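Local coordinates for diaminopimelate decarboxylase (PDB 1TWI), which catalyses the pyridoxal-phosphate-dependent decarboxylation of meso-diaminopimelate to L-lysine, the last step of lysine biosynthesis by the diaminopimelate pathway, at residues A81-L95 against L100-G112. Residues are numbered along the deposited sequence; the frame is centred on the assembly and turned at random.
Sequences AKLGCGADVVSGGEL and LSNVPSKKIVFNG. With PLP (pyridoxal-5'-phosphate), chain E.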
loop_
_atom_site.group_PDB
_atom_site.type_symbol
_atom_site.label_atom_id
_atom_site.label_comp_id
_atom_site.label_asym_id
_atom_site.label_seq_id
_atom_site.Cartn_x
_atom_site.Cartn_y
_atom_site.Cartn_z
ATOM N N ALA A 81 -12.763 -20.484 10.945
ATOM C CA ALA A 81 -12.612 -21.238 12.196
ATOM C C ALA A 81 -13.784 -22.265 12.334
ATOM O O ALA A 81 -13.575 -23.435 12.714
ATOM C CB ALA A 81 -12.656 -20.282 13.438
ATOM N N LYS A 82 -14.993 -21.800 12.075
ATOM C CA LYS A 82 -16.144 -22.670 12.175
ATOM C C LYS A 82 -16.083 -23.847 11.201
ATOM O O LYS A 82 -16.655 -24.890 11.489
ATOM C CB LYS A 82 -17.431 -21.875 11.963
ATOM C CG LYS A 82 -17.805 -21.053 13.202
ATOM C CD LYS A 82 -19.259 -20.650 13.080
ATOM C CE LYS A 82 -19.757 -19.729 14.203
ATOM N NZ LYS A 82 -19.779 -20.374 15.550
ATOM N N LEU A 83 -15.383 -23.699 10.085
ATOM C CA LEU A 83 -15.228 -24.818 9.164
ATOM C C LEU A 83 -14.195 -25.866 9.647
ATOM O O LEU A 83 -14.083 -26.940 9.048
ATOM C CB LEU A 83 -14.845 -24.326 7.763
ATOM C CG LEU A 83 -15.876 -23.443 7.061
ATOM C CD1 LEU A 83 -15.350 -22.980 5.702
ATOM C CD2 LEU A 83 -17.182 -24.255 6.880
ATOM N N GLY A 84 -13.475 -25.573 10.728
ATOM C CA GLY A 84 -12.461 -26.492 11.248
ATOM C C GLY A 84 -11.039 -26.132 10.815
ATOM O O GLY A 84 -10.049 -26.848 11.064
ATOM N N CYS A 85 -10.930 -24.989 10.158
ATOM C CA CYS A 85 -9.645 -24.534 9.648
ATOM C C CYS A 85 -8.706 -23.985 10.741
ATOM O O CYS A 85 -9.181 -23.469 11.771
ATOM C CB CYS A 85 -9.937 -23.442 8.608
ATOM S SG CYS A 85 -8.560 -23.060 7.504
ATOM N N GLY A 86 -7.390 -24.136 10.540
ATOM C CA GLY A 86 -6.401 -23.578 11.475
ATOM C C GLY A 86 -5.982 -22.187 11.004
ATOM O O GLY A 86 -6.642 -21.603 10.134
ATOM N N ALA A 87 -4.871 -21.665 11.544
ATOM C CA ALA A 87 -4.394 -20.329 11.177
ATOM C C ALA A 87 -2.890 -20.211 11.150
ATOM O O ALA A 87 -2.219 -20.681 12.057
ATOM C CB ALA A 87 -4.925 -19.285 12.178
ATOM N N ASP A 88 -2.387 -19.586 10.098
ATOM C CA ASP A 88 -0.956 -19.237 9.968
ATOM C C ASP A 88 -0.964 -17.700 10.300
ATOM O O ASP A 88 -1.447 -16.921 9.507
ATOM C CB ASP A 88 -0.484 -19.486 8.526
ATOM C CG ASP A 88 0.634 -18.539 8.117
ATOM O OD1 ASP A 88 1.392 -18.023 9.026
ATOM O OD2 ASP A 88 0.750 -18.249 6.908
ATOM N N VAL A 89 -0.452 -17.281 11.461
ATOM C CA VAL A 89 -0.449 -15.862 11.823
ATOM C C VAL A 89 0.976 -15.342 11.763
ATOM O O VAL A 89 1.919 -16.095 12.029
ATOM C CB VAL A 89 -1.052 -15.653 13.254
ATOM C CG1 VAL A 89 -2.556 -16.168 13.247
ATOM C CG2 VAL A 89 -0.176 -16.441 14.327
ATOM N N VAL A 90 1.161 -14.067 11.412
ATOM C CA VAL A 90 2.531 -13.535 11.274
ATOM C C VAL A 90 2.799 -12.334 12.171
ATOM O O VAL A 90 3.831 -11.673 12.071
ATOM C CB VAL A 90 2.833 -13.161 9.791
ATOM C CG1 VAL A 90 2.840 -14.386 8.933
ATOM C CG2 VAL A 90 1.837 -12.188 9.264
ATOM N N SER A 91 1.858 -12.074 13.079
ATOM C CA SER A 91 1.993 -10.947 14.014
ATOM C C SER A 91 1.092 -11.137 15.250
ATOM O O SER A 91 0.123 -11.924 15.227
ATOM C CB SER A 91 1.529 -9.669 13.307
ATOM O OG SER A 91 0.099 -9.685 13.276
ATOM N N GLY A 92 1.382 -10.383 16.311
ATOM C CA GLY A 92 0.511 -10.439 17.476
ATOM C C GLY A 92 -0.940 -10.060 17.093
ATOM O O GLY A 92 -1.866 -10.589 17.676
ATOM N N GLY A 93 -1.127 -9.148 16.136
ATOM C CA GLY A 93 -2.458 -8.738 15.723
ATOM C C GLY A 93 -3.218 -9.917 15.095
ATOM O O GLY A 93 -4.402 -10.129 15.408
ATOM N N GLU A 94 -2.553 -10.673 14.219
ATOM C CA GLU A 94 -3.212 -11.821 13.624
ATOM C C GLU A 94 -3.449 -12.895 14.664
ATOM O O GLU A 94 -4.497 -13.536 14.621
ATOM C CB GLU A 94 -2.385 -12.387 12.454
ATOM C CG GLU A 94 -2.490 -11.446 11.199
ATOM C CD GLU A 94 -1.698 -11.949 9.982
ATOM O OE1 GLU A 94 -1.041 -12.989 10.133
ATOM O OE2 GLU A 94 -1.734 -11.302 8.896
ATOM N N LEU A 95 -2.536 -13.055 15.630
ATOM C CA LEU A 95 -2.727 -14.106 16.641
ATOM C C LEU A 95 -3.978 -13.712 17.498
ATOM O O LEU A 95 -4.851 -14.546 17.862
ATOM C CB LEU A 95 -1.486 -14.202 17.531
ATOM C CG LEU A 95 -1.704 -15.108 18.773
ATOM C CD1 LEU A 95 -2.134 -16.504 18.273
ATOM C CD2 LEU A 95 -0.419 -15.226 19.618
ATOM N N LEU A 100 -9.558 -14.577 18.994
ATOM C CA LEU A 100 -10.918 -14.059 19.096
ATOM C C LEU A 100 -11.837 -14.771 18.066
ATOM O O LEU A 100 -13.055 -14.717 18.167
ATOM C CB LEU A 100 -10.980 -12.544 18.857
ATOM C CG LEU A 100 -10.400 -11.745 20.060
ATOM C CD1 LEU A 100 -10.712 -10.224 19.856
ATOM C CD2 LEU A 100 -11.013 -12.265 21.400
ATOM N N SER A 101 -11.261 -15.463 17.098
ATOM C CA SER A 101 -12.125 -16.131 16.101
ATOM C C SER A 101 -12.411 -17.576 16.534
ATOM O O SER A 101 -13.081 -18.321 15.818
ATOM C CB SER A 101 -11.424 -16.149 14.746
ATOM O OG SER A 101 -11.296 -14.825 14.236
ATOM N N ASN A 102 -11.854 -17.949 17.679
ATOM C CA ASN A 102 -11.998 -19.267 18.252
ATOM C C ASN A 102 -11.260 -20.409 17.544
ATOM O O ASN A 102 -11.707 -21.577 17.608
ATOM C CB ASN A 102 -13.493 -19.635 18.369
ATOM C CG ASN A 102 -13.794 -20.407 19.628
ATOM O OD1 ASN A 102 -13.226 -20.125 20.688
ATOM N ND2 ASN A 102 -14.717 -21.365 19.536
ATOM N N VAL A 103 -10.186 -20.079 16.835
ATOM C CA VAL A 103 -9.345 -21.105 16.202
ATOM C C VAL A 103 -8.626 -21.818 17.362
ATOM O O VAL A 103 -8.025 -21.183 18.217
ATOM C CB VAL A 103 -8.228 -20.490 15.304
ATOM C CG1 VAL A 103 -7.368 -21.604 14.703
ATOM C CG2 VAL A 103 -8.857 -19.659 14.167
ATOM N N PRO A 104 -8.729 -23.145 17.442
ATOM C CA PRO A 104 -8.065 -23.932 18.502
ATOM C C PRO A 104 -6.524 -23.643 18.496
ATOM O O PRO A 104 -5.875 -23.588 17.431
ATOM C CB PRO A 104 -8.338 -25.379 18.070
ATOM C CG PRO A 104 -9.589 -25.315 17.217
ATOM C CD PRO A 104 -9.528 -23.980 16.528
ATOM N N SER A 105 -5.933 -23.469 19.662
ATOM C CA SER A 105 -4.526 -23.190 19.735
ATOM C C SER A 105 -3.642 -24.246 19.068
ATOM O O SER A 105 -2.624 -23.919 18.502
ATOM C CB SER A 105 -4.134 -23.024 21.208
ATOM O OG SER A 105 -4.494 -21.702 21.571
ATOM N N LYS A 106 -4.040 -25.507 19.097
ATOM C CA LYS A 106 -3.217 -26.511 18.463
ATOM C C LYS A 106 -3.296 -26.451 16.957
ATOM O O LYS A 106 -2.692 -27.295 16.317
ATOM C CB LYS A 106 -3.592 -27.930 18.923
ATOM C CG LYS A 106 -2.933 -28.364 20.222
ATOM C CD LYS A 106 -1.444 -27.898 20.373
ATOM C CE LYS A 106 -1.402 -26.626 21.220
ATOM N NZ LYS A 106 -0.014 -26.194 21.434
ATOM N N LYS A 107 -4.087 -25.532 16.393
ATOM C CA LYS A 107 -4.125 -25.384 14.933
ATOM C C LYS A 107 -3.571 -24.004 14.563
ATOM O O LYS A 107 -3.863 -23.486 13.502
ATOM C CB LYS A 107 -5.559 -25.503 14.380
ATOM C CG LYS A 107 -6.154 -26.907 14.547
ATOM C CD LYS A 107 -7.609 -26.965 13.972
ATOM C CE LYS A 107 -8.157 -28.427 13.901
ATOM N NZ LYS A 107 -9.548 -28.444 13.330
ATOM N N ILE A 108 -2.804 -23.406 15.459
ATOM C CA ILE A 108 -2.222 -22.095 15.159
ATOM C C ILE A 108 -0.697 -22.188 15.063
ATOM O O ILE A 108 -0.062 -22.689 16.009
ATOM C CB ILE A 108 -2.608 -21.060 16.259
ATOM C CG1 ILE A 108 -4.137 -20.817 16.225
ATOM C CG2 ILE A 108 -1.934 -19.683 15.964
ATOM C CD1 ILE A 108 -4.658 -19.863 17.367
ATOM N N VAL A 109 -0.124 -21.721 13.939
ATOM C CA VAL A 109 1.348 -21.677 13.813
ATOM C C VAL A 109 1.684 -20.202 13.599
ATOM O O VAL A 109 0.930 -19.446 12.970
ATOM C CB VAL A 109 1.932 -22.550 12.626
ATOM C CG1 VAL A 109 1.737 -24.092 12.994
ATOM C CG2 VAL A 109 1.231 -22.230 11.301
ATOM N N PHE A 110 2.815 -19.802 14.152
ATOM C CA PHE A 110 3.248 -18.387 14.111
ATOM C C PHE A 110 4.527 -18.230 13.261
ATOM O O PHE A 110 5.579 -18.759 13.611
ATOM C CB PHE A 110 3.508 -17.944 15.583
ATOM C CG PHE A 110 3.539 -16.439 15.798
ATOM C CD1 PHE A 110 3.863 -15.568 14.759
ATOM C CD2 PHE A 110 3.305 -15.915 17.079
ATOM C CE1 PHE A 110 3.979 -14.172 14.966
ATOM C CE2 PHE A 110 3.400 -14.541 17.317
ATOM C CZ PHE A 110 3.748 -13.648 16.249
ATOM N N ASN A 111 4.413 -17.569 12.116
ATOM C CA ASN A 111 5.551 -17.295 11.213
ATOM C C ASN A 111 6.000 -15.864 11.396
ATOM O O ASN A 111 5.243 -15.034 11.904
ATOM C CB ASN A 111 5.100 -17.417 9.731
ATOM C CG ASN A 111 5.021 -18.833 9.284
ATOM O OD1 ASN A 111 6.017 -19.519 9.325
ATOM N ND2 ASN A 111 3.819 -19.297 8.866
ATOM N N GLY A 112 7.226 -15.577 10.979
ATOM C CA GLY A 112 7.680 -14.197 10.997
ATOM C C GLY A 112 9.146 -14.084 11.263
ATOM O O GLY A 112 9.635 -14.813 12.105
HETATM N N1 PLP E . 2.938 -19.055 4.551
HETATM C C2 PLP E . 3.874 -18.038 4.615
HETATM C C2A PLP E . 5.085 -18.272 5.551
HETATM C C3 PLP E . 3.634 -16.891 3.863
HETATM O O3 PLP E . 4.572 -15.912 3.951
HETATM C C4 PLP E . 2.552 -16.734 3.038
HETATM C C4A PLP E . 2.384 -15.401 2.233
HETATM O O4A PLP E . 3.071 -14.490 2.573
HETATM C C5 PLP E . 1.592 -17.769 2.963
HETATM C C6 PLP E . 1.833 -18.905 3.719
HETATM C C5A PLP E . 0.335 -17.782 2.105
HETATM O O4P PLP E . 0.635 -17.625 0.694
HETATM P P PLP E . -0.498 -17.738 -0.410
HETATM O O1P PLP E . 0.228 -17.494 -1.669
HETATM O O2P PLP E . -1.473 -16.639 -0.096
HETATM O O3P PLP E . -1.079 -19.077 -0.339
#
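With CG of Asn111 anti to its carbonyl carbon (chi1 -79°), the amide swings over to Asp88, and Asn111 ND2 donates a nearly straight hydrogen bond to Asp88 OD1 at 2.7 Å. Asp88 OD1 lies close to the amide plane, whereas ND2 comes from above the carboxylate plane; the two planes are 88° apart. ND2 also hydrogen-bonds Glu290 OE2, and Asn111 OD1 hydrogen-bonds Asn132 ND2, which together hold the amide's rotation. Asp88 OD2 forms a salt bridge with Lys69, the cofactor-attachment lysine, not attached here, and lies 3.3 Å from PLP N1. Strands 86-89 and 108-110 run parallel within a beta-alpha-beta unit of the TIM-type barrel that binds the cofactor, helix 92-100 making the crossover. Backbone hydrogen bonds from Ala87 N to Lys107 O, Val109 N to Ala87 O (3.0 Å), Val89 N to Val109 O and Asn111 N to Val89 O join them. On the face packed against Ala98 of that helix, Ile108 CG2 touches Val89 CG2 and Leu95 CD1. Phe110, its CG anti to the backbone N (chi1 -162°), sends CE1 to within 3.5 Å of Ser91 N; Ser91 is the N-cap, its OG accepting from Glu94 N and also hydrogen-bonded to Asn396 O of the second subunit. Before strand 86-89, extended Lys107 donates through NZ to Gly84 O (2.8 Å), in a Schellman motif.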